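Local coordinates for protein CsuC (Acinetobacter baumannii, PDB 6FJY) that acts as the chaperone of archaic chaperone-usher Csu pili, holding the tip adhesin subunit CsuE in a pre-assembly complex through donor-strand complementation, at residues Leu163-Asn168 and Ala173-Leu178; Gly83-Tyr88 and Val197-Thr202; Leu72-Ser77 and Ile118-Tyr123; Ile8-Glu13 and Thr19-Gln24; Ala1-Trp6 and Met114-Pro119. All coordinates share one frame; numbering follows the deposited sequence.

Contact 1 (Leu163-Asn168 and Ala173-Leu178); sequences LYLKNN and ARLSAL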
# COMPACT_ATOMS: atom_id res chain seq x y z
N LEU A 163 -30.72 0.84 -4.34
CA LEU A 163 -30.39 0.12 -3.12
C LEU A 163 -29.71 1.06 -2.15
O LEU A 163 -28.74 1.73 -2.51
CB LEU A 163 -29.48 -1.08 -3.41
CG LEU A 163 -28.96 -1.82 -2.17
CD1 LEU A 163 -30.09 -2.40 -1.35
CD2 LEU A 163 -27.95 -2.90 -2.53
N TYR A 164 -30.20 1.10 -0.91
CA TYR A 164 -29.64 1.93 0.14
C TYR A 164 -28.88 1.04 1.11
O TYR A 164 -29.41 0.02 1.57
CB TYR A 164 -30.75 2.70 0.88
CG TYR A 164 -31.45 3.79 0.09
CD1 TYR A 164 -32.31 3.47 -0.96
CD2 TYR A 164 -31.29 5.12 0.42
CE1 TYR A 164 -32.97 4.47 -1.67
CE2 TYR A 164 -31.94 6.12 -0.28
CZ TYR A 164 -32.78 5.79 -1.32
OH TYR A 164 -33.43 6.79 -2.01
N LEU A 165 -27.65 1.43 1.43
CA LEU A 165 -26.83 0.73 2.42
C LEU A 165 -26.45 1.70 3.53
O LEU A 165 -25.98 2.81 3.25
CB LEU A 165 -25.57 0.15 1.78
CG LEU A 165 -25.58 -1.33 1.39
CD1 LEU A 165 -26.95 -1.79 1.02
CD2 LEU A 165 -24.61 -1.57 0.23
N LYS A 166 -26.68 1.30 4.77
CA LYS A 166 -26.36 2.14 5.91
C LYS A 166 -25.30 1.45 6.76
O LYS A 166 -25.34 0.24 6.96
CB LYS A 166 -27.60 2.44 6.76
CG LYS A 166 -27.29 3.29 7.99
CD LYS A 166 -28.51 3.55 8.85
CE LYS A 166 -29.51 4.46 8.19
NZ LYS A 166 -30.76 4.53 9.02
N ASN A 167 -24.33 2.23 7.22
CA ASN A 167 -23.30 1.75 8.13
C ASN A 167 -23.49 2.46 9.47
O ASN A 167 -23.36 3.69 9.54
CB ASN A 167 -21.91 2.03 7.56
CG ASN A 167 -20.84 1.26 8.25
OD1 ASN A 167 -21.04 0.75 9.36
ND2 ASN A 167 -19.67 1.17 7.62
N ASN A 168 -23.79 1.69 10.51
CA ASN A 168 -23.91 2.20 11.87
C ASN A 168 -22.66 1.98 12.70
O ASN A 168 -22.64 2.32 13.89
CB ASN A 168 -25.12 1.56 12.55
CG ASN A 168 -26.39 1.85 11.80
OD1 ASN A 168 -26.72 3.01 11.53
ND2 ASN A 168 -27.11 0.80 11.43
N ALA A 173 -16.87 -0.10 5.40
CA ALA A 173 -16.97 -1.38 4.72
C ALA A 173 -16.61 -1.17 3.25
O ALA A 173 -17.07 -0.21 2.63
CB ALA A 173 -18.38 -1.96 4.83
N ARG A 174 -15.74 -2.03 2.73
CA ARG A 174 -15.43 -2.07 1.30
C ARG A 174 -16.05 -3.36 0.77
O ARG A 174 -15.51 -4.46 0.97
CB ARG A 174 -13.92 -1.99 1.03
CG ARG A 174 -13.58 -1.88 -0.46
CD ARG A 174 -12.08 -1.62 -0.78
NE ARG A 174 -11.19 -2.16 0.24
CZ ARG A 174 -10.39 -1.42 1.00
NH1 ARG A 174 -10.35 -0.11 0.87
NH2 ARG A 174 -9.63 -2.01 1.91
N LEU A 175 -17.21 -3.23 0.13
CA LEU A 175 -17.99 -4.36 -0.33
C LEU A 175 -17.68 -4.65 -1.79
O LEU A 175 -17.54 -3.73 -2.60
CB LEU A 175 -19.48 -4.09 -0.17
CG LEU A 175 -19.97 -3.77 1.24
CD1 LEU A 175 -21.46 -3.50 1.19
CD2 LEU A 175 -19.65 -4.90 2.22
N SER A 176 -17.58 -5.94 -2.12
CA SER A 176 -17.23 -6.38 -3.47
C SER A 176 -18.40 -7.09 -4.13
O SER A 176 -18.93 -6.60 -5.13
CB SER A 176 -15.97 -7.26 -3.44
OG SER A 176 -16.14 -8.38 -2.59
N ALA A 177 -18.82 -8.25 -3.63
CA ALA A 177 -19.88 -9.03 -4.24
C ALA A 177 -21.04 -9.13 -3.27
O ALA A 177 -20.85 -9.41 -2.09
CB ALA A 177 -19.39 -10.43 -4.64
N LEU A 178 -22.26 -8.92 -3.78
CA LEU A 178 -23.46 -8.88 -2.97
C LEU A 178 -24.36 -10.08 -3.30
O LEU A 178 -23.85 -11.19 -3.57
CB LEU A 178 -24.15 -7.53 -3.17
CG LEU A 178 -23.53 -6.26 -2.58
CD1 LEU A 178 -22.36 -5.75 -3.41
CD2 LEU A 178 -24.58 -5.17 -2.47
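In the C-terminal Ig-like domain of this PapD-family chaperone, Leu163 and Leu165 of strand 162-167 face Leu175 and Leu178 across the interior of a beta sandwich. The two segments splay apart: the CA atoms of Asn167 and Ala173 lie 7.8 Å apart, those of Leu163 and Leu178 11.4 Å. Long side chains fill the wider end. Leu165 CD2 and Leu175 CD1 meet tip to tip at 3.8 Å, and Leu163 CD2 meets Leu178 CD2 in the same manner at 4.1 Å. A chi1 of 174° turns CG of Leu163 to the far side of its backbone N and sends CD2 to that meeting point. At the narrow end, Asn167 ND2 comes within 3.8 Å of Ala173 N without a hydrogen bond. The buried amide of Asn167 is held elsewhere, OD1 accepting from Gly169 N and Val148 N while ND2 donates to Lys171 O and Val197 O. The leucines thus meet through apolar branches, whereas this amide is gripped by four bonds to its surroundings.

Contact 2 (Gly83-Tyr88 and Val197-Thr202); sequences GKEQSY and VLSNST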
# COMPACT_ATOMS: atom_id res chain seq x y z
N GLY A 83 -12.16 8.04 19.06
CA GLY A 83 -13.03 6.98 18.57
C GLY A 83 -13.59 7.17 17.18
O GLY A 83 -14.64 6.59 16.87
N LYS A 84 -12.94 7.95 16.32
CA LYS A 84 -13.49 8.26 15.01
C LYS A 84 -12.51 7.92 13.90
O LYS A 84 -11.30 8.20 13.99
CB LYS A 84 -13.89 9.74 14.92
CG LYS A 84 -15.39 9.99 15.14
CD LYS A 84 -15.86 9.48 16.51
CE LYS A 84 -17.38 9.37 16.62
NZ LYS A 84 -17.82 8.86 17.97
N GLU A 85 -13.05 7.33 12.84
CA GLU A 85 -12.33 7.06 11.60
C GLU A 85 -12.68 8.15 10.58
O GLU A 85 -13.80 8.19 10.06
CB GLU A 85 -12.70 5.68 11.07
CG GLU A 85 -12.03 5.34 9.74
CD GLU A 85 -12.50 4.03 9.20
OE1 GLU A 85 -13.66 3.97 8.74
OE2 GLU A 85 -11.71 3.05 9.23
N GLN A 86 -11.70 9.01 10.28
CA GLN A 86 -11.87 10.06 9.27
C GLN A 86 -11.42 9.55 7.91
O GLN A 86 -10.35 8.93 7.78
CB GLN A 86 -11.06 11.31 9.63
CG GLN A 86 -11.38 11.92 10.97
CD GLN A 86 -12.74 12.58 11.03
OE1 GLN A 86 -13.42 12.75 10.01
NE2 GLN A 86 -13.15 12.97 12.23
N SER A 87 -12.23 9.82 6.90
CA SER A 87 -12.02 9.33 5.55
C SER A 87 -11.53 10.46 4.66
O SER A 87 -11.97 11.61 4.79
CB SER A 87 -13.32 8.75 4.99
OG SER A 87 -13.84 7.79 5.89
N TYR A 88 -10.61 10.14 3.76
CA TYR A 88 -10.04 11.11 2.84
C TYR A 88 -9.77 10.41 1.52
O TYR A 88 -9.71 9.18 1.45
CB TYR A 88 -8.73 11.70 3.38
CG TYR A 88 -8.82 12.32 4.74
CD1 TYR A 88 -8.67 11.54 5.89
CD2 TYR A 88 -8.99 13.69 4.90
CE1 TYR A 88 -8.72 12.09 7.14
CE2 TYR A 88 -9.03 14.26 6.16
CZ TYR A 88 -8.91 13.45 7.28
OH TYR A 88 -8.96 14.00 8.53
N VAL A 197 -19.09 1.87 1.90
CA VAL A 197 -20.06 2.41 2.84
C VAL A 197 -19.27 2.94 4.02
O VAL A 197 -18.81 2.18 4.88
CB VAL A 197 -21.11 1.38 3.27
CG1 VAL A 197 -22.22 2.06 4.04
CG2 VAL A 197 -21.67 0.68 2.05
N LEU A 198 -19.10 4.26 4.08
CA LEU A 198 -18.29 4.87 5.11
C LEU A 198 -18.98 4.74 6.47
O LEU A 198 -20.20 4.56 6.57
CB LEU A 198 -18.03 6.34 4.78
CG LEU A 198 -17.12 6.62 3.57
CD1 LEU A 198 -17.02 8.11 3.34
CD2 LEU A 198 -15.71 6.02 3.76
N SER A 199 -18.17 4.87 7.52
CA SER A 199 -18.67 4.80 8.89
C SER A 199 -19.73 5.86 9.16
O SER A 199 -19.60 7.02 8.75
CB SER A 199 -17.50 5.01 9.86
OG SER A 199 -17.03 6.33 9.72
N ASN A 200 -20.78 5.45 9.87
CA ASN A 200 -21.86 6.36 10.26
C ASN A 200 -22.41 7.12 9.04
O ASN A 200 -22.58 8.34 9.06
CB ASN A 200 -21.39 7.33 11.35
CG ASN A 200 -20.72 6.62 12.51
OD1 ASN A 200 -21.37 6.02 13.35
ND2 ASN A 200 -19.39 6.71 12.56
N SER A 201 -22.65 6.38 7.97
CA SER A 201 -23.07 6.96 6.71
C SER A 201 -24.07 6.04 6.02
O SER A 201 -24.19 4.86 6.35
CB SER A 201 -21.87 7.22 5.78
OG SER A 201 -20.87 7.99 6.42
N THR A 202 -24.77 6.60 5.04
CA THR A 202 -25.67 5.85 4.18
C THR A 202 -25.41 6.27 2.74
O THR A 202 -25.21 7.46 2.46
CB THR A 202 -27.16 6.11 4.54
OG1 THR A 202 -27.42 5.71 5.89
CG2 THR A 202 -28.10 5.35 3.59
O HOH W 1 -15.12 5.87 7.57
O HOH W 2 -15.74 6.69 12.88
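Ser87 and Leu198, with Glu85 and Ser199 beside them, meet where the N-terminal Ig-like domain (strand 85-95) faces a loop of the C-terminal domain, an interdomain contact of the two-domain PapD-type chaperone. The loop turns through a G1 beta bulge, in which Asn200 and Ser201 both face Asn167. The CB of Ser87 is directed at the loop. Leu198 starts out differently, its CB turned to the flank, but its tip swings back and brings CD2 to 3.3 Å from Ser87 OG. Glu85 reaches out fully extended from its first torsion onward (chi1 178°), laying OE1 4.1 Å from Ser199 CB. That carboxylate is held by several partners: OE1 accepts from Phe172 N, and OE2 from Tyr123 OH. No direct hydrogen bond joins the segments; water does so instead. One water donates to Glu85 OE1 at 2.7 Å, lies 2.9 Å from Ser87 OG as a second hydrogen-bond partner, and accepts from Ser199 N at 3.2 Å. Another accepts from Glu85 N at 2.8 Å and, weakly, from Ser199 OG at 3.4 Å. Within the loop, Ser201 OG donates to Ser199 O over 2.8 Å, standing 56° out of the carbonyl plane.

Contact 3 (Leu72-Ser77 and Ile118-Tyr123); sequences LRLTKS and IPLFAY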
# COMPACT_ATOMS: atom_id res chain seq x y z
N LEU A 72 6.16 10.74 -0.11
CA LEU A 72 5.02 11.62 0.06
C LEU A 72 4.59 11.50 1.52
O LEU A 72 4.09 10.46 1.95
CB LEU A 72 3.90 11.25 -0.90
CG LEU A 72 2.50 11.82 -0.64
CD1 LEU A 72 2.48 13.36 -0.60
CD2 LEU A 72 1.55 11.32 -1.71
N ARG A 73 4.85 12.55 2.28
CA ARG A 73 4.52 12.61 3.69
C ARG A 73 3.08 13.11 3.85
O ARG A 73 2.72 14.15 3.28
CB ARG A 73 5.49 13.56 4.39
CG ARG A 73 5.77 13.29 5.83
CD ARG A 73 6.76 14.31 6.35
NE ARG A 73 8.14 13.89 6.17
CZ ARG A 73 8.77 13.02 6.95
NH1 ARG A 73 8.13 12.47 7.98
NH2 ARG A 73 10.03 12.70 6.70
N LEU A 74 2.26 12.35 4.57
CA LEU A 74 0.90 12.75 4.90
C LEU A 74 0.84 12.99 6.40
O LEU A 74 0.88 12.03 7.18
CB LEU A 74 -0.11 11.70 4.47
CG LEU A 74 -0.01 11.29 3.01
CD1 LEU A 74 -1.01 10.21 2.72
CD2 LEU A 74 -0.27 12.50 2.14
N THR A 75 0.74 14.25 6.80
CA THR A 75 0.87 14.67 8.20
C THR A 75 -0.43 15.29 8.70
O THR A 75 -1.01 16.15 8.02
CB THR A 75 2.02 15.66 8.36
OG1 THR A 75 3.22 15.09 7.84
CG2 THR A 75 2.25 15.99 9.83
N LYS A 76 -0.87 14.86 9.89
CA LYS A 76 -2.04 15.44 10.54
C LYS A 76 -1.70 16.82 11.09
O LYS A 76 -0.74 16.98 11.84
CB LYS A 76 -2.54 14.56 11.68
CG LYS A 76 -2.93 13.18 11.25
CD LYS A 76 -3.57 12.39 12.38
CE LYS A 76 -2.68 12.22 13.57
NZ LYS A 76 -3.27 11.14 14.41
N SER A 77 -2.47 17.83 10.69
CA SER A 77 -2.27 19.18 11.21
C SER A 77 -2.84 19.34 12.60
O SER A 77 -2.35 20.17 13.38
CB SER A 77 -2.93 20.20 10.29
OG SER A 77 -4.34 20.07 10.40
N ILE A 118 -6.90 7.41 -4.27
CA ILE A 118 -6.42 6.46 -3.29
C ILE A 118 -7.15 6.69 -1.97
O ILE A 118 -7.18 7.82 -1.48
CB ILE A 118 -4.90 6.57 -3.10
CG1 ILE A 118 -4.18 5.92 -4.30
CG2 ILE A 118 -4.47 5.96 -1.79
CD1 ILE A 118 -2.68 6.18 -4.32
N PRO A 119 -7.74 5.66 -1.36
CA PRO A 119 -8.44 5.86 -0.09
C PRO A 119 -7.46 6.02 1.06
O PRO A 119 -6.48 5.27 1.18
CB PRO A 119 -9.26 4.58 0.06
CG PRO A 119 -8.38 3.53 -0.60
CD PRO A 119 -7.75 4.24 -1.77
N LEU A 120 -7.74 6.98 1.92
CA LEU A 120 -6.88 7.31 3.04
C LEU A 120 -7.72 7.44 4.30
O LEU A 120 -8.76 8.11 4.29
CB LEU A 120 -6.14 8.61 2.76
CG LEU A 120 -5.29 9.11 3.92
CD1 LEU A 120 -4.10 8.15 4.21
CD2 LEU A 120 -4.82 10.49 3.61
N PHE A 121 -7.31 6.76 5.37
CA PHE A 121 -8.05 6.80 6.63
C PHE A 121 -7.15 7.20 7.78
O PHE A 121 -6.06 6.65 7.94
CB PHE A 121 -8.70 5.46 6.94
CG PHE A 121 -9.69 5.03 5.92
CD1 PHE A 121 -10.96 5.56 5.91
CD2 PHE A 121 -9.35 4.08 4.96
CE1 PHE A 121 -11.90 5.17 4.96
CE2 PHE A 121 -10.28 3.70 4.00
CZ PHE A 121 -11.55 4.23 4.01
N ALA A 122 -7.64 8.10 8.62
CA ALA A 122 -6.94 8.52 9.82
C ALA A 122 -7.83 8.31 11.05
O ALA A 122 -9.06 8.41 10.98
CB ALA A 122 -6.49 9.98 9.71
N TYR A 123 -7.19 8.00 12.18
CA TYR A 123 -7.88 7.47 13.35
C TYR A 123 -7.65 8.36 14.56
O TYR A 123 -6.51 8.76 14.84
CB TYR A 123 -7.43 6.03 13.64
CG TYR A 123 -7.88 5.11 12.54
CD1 TYR A 123 -9.16 4.56 12.56
CD2 TYR A 123 -7.05 4.83 11.45
CE1 TYR A 123 -9.58 3.74 11.53
CE2 TYR A 123 -7.48 4.01 10.41
CZ TYR A 123 -8.74 3.48 10.45
OH TYR A 123 -9.19 2.66 9.44
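Leu74 and Leu120 form the tight part of this contact, reaching toward each other tip to tip. Leu74 CD1 sits 3.9 Å from Leu120 CD2 and 4.0 Å from Leu120 CD1, so a single methyl rests against both branches of the opposing leucine. It is the chi1 of Leu74 (-53°), with CG pointing away from the carbonyl carbon, that carries CD1 there. Pro57 packs beside Leu74, and Val37 and Pro10 beside Leu120. The two strands belong to facing layers of the N-terminal Ig-like sandwich: strand 69-76 pairs with 18-25 and 55-64, strand 109-123 with 85-95. Their spacing is that of layers rather than paired strands, with the CA atoms of Leu74 and Leu120 9.7 Å apart. Toward Lys76 the backbones come closer, 8.5 Å between the CA atoms of Lys76 and Ala122, yet the side-chain contact is looser. The lysine chain bends at chi3 (-59°) and leaves NZ 4.0 Å from Tyr123 O, with no hydrogen bond; its ammonium donates weakly to Glu16 O instead. Just beyond, Ser77 leaves the strand at an exposed position.

Contact 4 (Ile8-Glu13 and Thr19-Gln24); sequences IYPKIE and TAVWLQ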
# COMPACT_ATOMS: atom_id res chain seq x y z
N ILE A 8 -1.39 1.87 -1.76
CA ILE A 8 -2.66 2.39 -2.26
C ILE A 8 -3.80 2.28 -1.25
O ILE A 8 -4.91 2.75 -1.53
CB ILE A 8 -3.02 1.67 -3.58
CG1 ILE A 8 -2.95 0.17 -3.40
CG2 ILE A 8 -2.07 2.10 -4.72
CD1 ILE A 8 -3.21 -0.58 -4.69
N TYR A 9 -3.55 1.70 -0.07
CA TYR A 9 -4.50 1.73 1.05
C TYR A 9 -3.79 2.26 2.29
O TYR A 9 -3.64 1.55 3.29
CB TYR A 9 -5.08 0.34 1.33
CG TYR A 9 -5.86 -0.25 0.18
CD1 TYR A 9 -7.01 0.36 -0.30
CD2 TYR A 9 -5.45 -1.42 -0.43
CE1 TYR A 9 -7.74 -0.18 -1.36
CE2 TYR A 9 -6.16 -1.97 -1.49
CZ TYR A 9 -7.30 -1.34 -1.95
OH TYR A 9 -7.99 -1.90 -2.99
N PRO A 10 -3.35 3.52 2.27
CA PRO A 10 -2.65 4.07 3.43
C PRO A 10 -3.60 4.46 4.55
O PRO A 10 -4.81 4.64 4.36
CB PRO A 10 -1.95 5.29 2.84
CG PRO A 10 -2.90 5.77 1.79
CD PRO A 10 -3.49 4.51 1.20
N LYS A 11 -3.02 4.58 5.75
CA LYS A 11 -3.75 4.99 6.94
C LYS A 11 -2.76 5.56 7.95
O LYS A 11 -1.57 5.27 7.91
CB LYS A 11 -4.56 3.85 7.58
CG LYS A 11 -4.09 2.42 7.31
CD LYS A 11 -2.78 2.07 7.97
CE LYS A 11 -2.31 0.68 7.49
NZ LYS A 11 -0.99 0.23 8.06
N ILE A 12 -3.30 6.41 8.83
CA ILE A 12 -2.56 7.07 9.89
C ILE A 12 -3.20 6.64 11.21
O ILE A 12 -4.35 7.00 11.49
CB ILE A 12 -2.60 8.60 9.74
CG1 ILE A 12 -2.34 8.99 8.28
CG2 ILE A 12 -1.57 9.25 10.67
CD1 ILE A 12 -2.31 10.49 8.03
N GLU A 13 -2.47 5.87 12.01
CA GLU A 13 -3.03 5.36 13.26
C GLU A 13 -3.14 6.48 14.29
O GLU A 13 -2.62 7.60 14.11
CB GLU A 13 -2.19 4.20 13.79
CG GLU A 13 -2.02 3.04 12.79
CD GLU A 13 -3.27 2.23 12.58
OE1 GLU A 13 -4.27 2.44 13.30
OE2 GLU A 13 -3.25 1.36 11.68
N THR A 19 2.01 9.39 8.01
CA THR A 19 2.41 8.19 7.28
C THR A 19 3.03 8.61 5.96
O THR A 19 2.96 9.77 5.55
CB THR A 19 1.23 7.25 7.03
OG1 THR A 19 1.73 5.99 6.54
CG2 THR A 19 0.29 7.84 6.02
N ALA A 20 3.62 7.64 5.28
CA ALA A 20 4.37 7.88 4.05
C ALA A 20 3.80 7.06 2.90
O ALA A 20 3.36 5.92 3.08
CB ALA A 20 5.87 7.55 4.24
N VAL A 21 3.83 7.65 1.71
CA VAL A 21 3.53 6.97 0.46
C VAL A 21 4.72 7.19 -0.46
O VAL A 21 5.26 8.30 -0.52
CB VAL A 21 2.23 7.47 -0.19
CG1 VAL A 21 2.07 6.87 -1.58
CG2 VAL A 21 1.01 7.10 0.68
N TRP A 22 5.16 6.13 -1.13
CA TRP A 22 6.34 6.20 -1.97
C TRP A 22 5.94 6.45 -3.42
O TRP A 22 4.96 5.89 -3.92
CB TRP A 22 7.16 4.92 -1.85
CG TRP A 22 7.72 4.77 -0.48
CD1 TRP A 22 7.31 3.90 0.47
CD2 TRP A 22 8.78 5.54 0.10
NE1 TRP A 22 8.05 4.07 1.62
CE2 TRP A 22 8.96 5.07 1.42
CE3 TRP A 22 9.60 6.57 -0.36
CZ2 TRP A 22 9.93 5.60 2.27
CZ3 TRP A 22 10.57 7.09 0.49
CH2 TRP A 22 10.71 6.61 1.80
N LEU A 23 6.70 7.32 -4.07
CA LEU A 23 6.55 7.63 -5.48
C LEU A 23 7.86 7.27 -6.16
O LEU A 23 8.90 7.87 -5.86
CB LEU A 23 6.27 9.12 -5.66
CG LEU A 23 4.92 9.58 -5.12
CD1 LEU A 23 4.71 11.07 -5.35
CD2 LEU A 23 3.78 8.74 -5.69
N GLN A 24 7.81 6.29 -7.07
CA GLN A 24 9.01 5.77 -7.70
C GLN A 24 8.82 5.68 -9.21
O GLN A 24 7.84 5.10 -9.69
CB GLN A 24 9.38 4.41 -7.10
CG GLN A 24 10.74 3.88 -7.53
CD GLN A 24 11.20 2.75 -6.64
OE1 GLN A 24 10.48 2.34 -5.73
NE2 GLN A 24 12.40 2.25 -6.88
O HOH W 3 0.26 4.19 5.01
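Thr19 contributes the largest buried area here, wedged against Lys11 and Ile12, while Pro10 and Ile12 are the main partners on the other segment. Pro10 to Ile12 runs nearly antiparallel to Thr19 to Val21, the directions being 162° apart, but no hydrogen bond links the backbones. They are closest at Ile12 and Thr19, whose CA atoms are 5.7 Å apart. Thr19 CG2 lies 3.7 Å from Ile12 CG1, the two side chains crossing obliquely. The threonine's chi1 of -169° sets that methyl between its own backbone N and carbonyl carbon, facing the isoleucine, and leaves OG1 to hydrogen-bond a water at 2.8 Å. That water also accepts a weak, 3.4 Å bond from Lys11 N, giving an indirect polar bridge. Thr19 CB itself packs 3.5 Å from Lys11 O. Further along, the backbones diverge and Pro10 CB meets Val21 CG2 at 4.1 Å, an apolar contact inside the sandwich. Segment 8-13 thereby links the two layers. Ile12 bonds through its backbone to Phe121 and Tyr123, adding strand 11-12 in parallel to strand 109-123, whereas strand 18-25 runs in the other layer between strands 3-6 and 69-76.

Contact 5 (Ala1-Trp6 and Met114-Pro119); sequences ATFLIW and MRYSIP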
# COMPACT_ATOMS: atom_id res chain seq x y z
N ALA A 1 6.10 7.05 -19.25
CA ALA A 1 6.69 6.98 -17.92
C ALA A 1 5.99 5.95 -17.04
O ALA A 1 4.77 6.01 -16.85
CB ALA A 1 6.64 8.35 -17.25
N THR A 2 6.77 5.03 -16.47
CA THR A 2 6.23 3.97 -15.63
C THR A 2 6.27 4.45 -14.18
O THR A 2 7.35 4.56 -13.59
CB THR A 2 7.03 2.68 -15.79
OG1 THR A 2 8.34 2.85 -15.23
CG2 THR A 2 7.15 2.29 -17.26
N PHE A 3 5.09 4.69 -13.61
CA PHE A 3 4.94 5.20 -12.26
C PHE A 3 4.52 4.08 -11.31
O PHE A 3 3.64 3.28 -11.62
CB PHE A 3 3.90 6.31 -12.24
CG PHE A 3 4.09 7.27 -11.13
CD1 PHE A 3 5.28 7.95 -11.00
CD2 PHE A 3 3.06 7.53 -10.24
CE1 PHE A 3 5.47 8.86 -9.97
CE2 PHE A 3 3.23 8.43 -9.21
CZ PHE A 3 4.44 9.10 -9.08
N LEU A 4 5.15 4.07 -10.15
CA LEU A 4 4.86 3.14 -9.06
C LEU A 4 4.54 3.95 -7.81
O LEU A 4 5.36 4.76 -7.36
CB LEU A 4 6.06 2.21 -8.85
CG LEU A 4 6.13 1.24 -7.69
CD1 LEU A 4 6.86 0.00 -8.15
CD2 LEU A 4 6.88 1.87 -6.55
N ILE A 5 3.34 3.76 -7.27
CA ILE A 5 2.88 4.48 -6.09
C ILE A 5 2.28 3.47 -5.11
O ILE A 5 1.36 2.72 -5.47
CB ILE A 5 1.88 5.60 -6.43
CG1 ILE A 5 1.27 6.17 -5.16
CG2 ILE A 5 0.81 5.11 -7.39
CD1 ILE A 5 0.42 7.37 -5.41
N TRP A 6 2.81 3.44 -3.89
CA TRP A 6 2.38 2.53 -2.83
C TRP A 6 2.69 3.17 -1.49
O TRP A 6 3.64 3.96 -1.38
CB TRP A 6 3.07 1.17 -2.91
CG TRP A 6 4.55 1.26 -2.70
CD1 TRP A 6 5.47 1.74 -3.59
CD2 TRP A 6 5.29 0.87 -1.53
NE1 TRP A 6 6.73 1.68 -3.04
CE2 TRP A 6 6.65 1.14 -1.79
CE3 TRP A 6 4.93 0.32 -0.30
CZ2 TRP A 6 7.65 0.87 -0.86
CZ3 TRP A 6 5.93 0.05 0.63
CH2 TRP A 6 7.28 0.33 0.34
N MET A 114 -2.05 10.03 -16.03
CA MET A 114 -2.67 9.22 -14.99
C MET A 114 -3.20 10.08 -13.85
O MET A 114 -2.71 11.18 -13.59
CB MET A 114 -1.69 8.20 -14.40
CG MET A 114 -1.13 7.20 -15.38
SD MET A 114 -2.38 6.43 -16.37
CE MET A 114 -1.88 7.22 -17.86
N ARG A 115 -4.21 9.54 -13.18
CA ARG A 115 -4.73 10.11 -11.95
C ARG A 115 -5.07 8.95 -11.01
O ARG A 115 -5.86 8.07 -11.36
CB ARG A 115 -5.97 10.97 -12.21
CG ARG A 115 -6.57 11.63 -10.98
CD ARG A 115 -7.63 12.62 -11.42
NE ARG A 115 -8.13 13.46 -10.34
CZ ARG A 115 -9.42 13.60 -10.04
NH1 ARG A 115 -10.34 12.95 -10.74
NH2 ARG A 115 -9.78 14.39 -9.04
N TYR A 116 -4.47 8.95 -9.83
CA TYR A 116 -4.71 7.92 -8.83
C TYR A 116 -5.62 8.49 -7.75
O TYR A 116 -5.29 9.51 -7.13
CB TYR A 116 -3.41 7.43 -8.20
CG TYR A 116 -2.55 6.61 -9.13
CD1 TYR A 116 -1.67 7.21 -10.02
CD2 TYR A 116 -2.60 5.22 -9.10
CE1 TYR A 116 -0.88 6.46 -10.87
CE2 TYR A 116 -1.82 4.45 -9.95
CZ TYR A 116 -0.96 5.08 -10.83
OH TYR A 116 -0.17 4.33 -11.67
N SER A 117 -6.77 7.86 -7.57
CA SER A 117 -7.67 8.15 -6.45
C SER A 117 -7.46 7.04 -5.42
O SER A 117 -7.77 5.87 -5.67
CB SER A 117 -9.12 8.24 -6.91
OG SER A 117 -9.96 8.59 -5.81
N ILE A 118 -6.90 7.41 -4.27
CA ILE A 118 -6.42 6.46 -3.29
C ILE A 118 -7.15 6.69 -1.97
O ILE A 118 -7.18 7.82 -1.48
CB ILE A 118 -4.90 6.57 -3.10
CG1 ILE A 118 -4.18 5.92 -4.30
CG2 ILE A 118 -4.47 5.96 -1.79
CD1 ILE A 118 -2.68 6.18 -4.32
N PRO A 119 -7.74 5.66 -1.36
CA PRO A 119 -8.44 5.86 -0.09
C PRO A 119 -7.46 6.02 1.06
O PRO A 119 -6.48 5.27 1.18
CB PRO A 119 -9.26 4.58 0.06
CG PRO A 119 -8.38 3.53 -0.60
CD PRO A 119 -7.75 4.24 -1.77
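Strand 3-6, carrying Phe3 and Ile5, and strand 114-119, carrying Tyr116 and Ile118, run almost parallel, 11° between their directions, with axes 10.3 Å apart, a spacing that side chains rather than backbone bonds must fill. Ile5 is the central piece. Its CG2 methyl lies over one face of the Tyr116 ring, 3.7 Å from the centroid and 10° off the ring normal, a nearly axial CH-pi contact. The two side chains slide past each other in opposite directions, and the methyl sits above the middle of the ring. The other branch, CG1, is anti to the backbone N (chi1 171°) and carries CD1 forward to meet Ile118 CD1 tip to tip at 3.5 Å. Phe3 completes the row: Tyr116 CE1 approaches the edge of its ring, 4.1 Å from Phe3 CD2, as the two side chains pass at a slant. Tyr116 OH ends 4.0 Å from Phe3 O, and no hydrogen bond spans that gap. Phe3 and Ile5 also pack on Leu23 of the adjoining strand 18-25, and Ile5 touches Val92 of strand 85-95. Strand 109-123, paired with strand 85-95 within the chain, also forms a parallel ladder through Met114 to Ser117 with a strand of the CsuE chain, as expected of a donor strand that completes the subunit's Ig-like fold.

Contacts 3, 4 and 5 lie in the N-terminal domain. Contacts 3 and 4 have centres 7 Å apart and are joined by probable backbone hydrogen bonds such as Leu74 N to Thr19 O (2.8 Å), while contact 5 shares Ile118 and Pro119 with contact 3. Another probable bond, Trp22 N to Trp6 O (2.7 Å), ties contact 4 to contact 5. Contact 1 belongs to the C-terminal domain, its centre about 26 Å from that of contact 5. Contact 2 bridges the domains, again by probable bonds: Val197 N to Ala173 O (3.0 Å) of contact 1, and Tyr88 N to Leu120 O (2.8 Å) of contact 3. Strand 109-123 carries the ladder with CsuE at Met114-Ser117 and reaches the domain junction at its Tyr123 end.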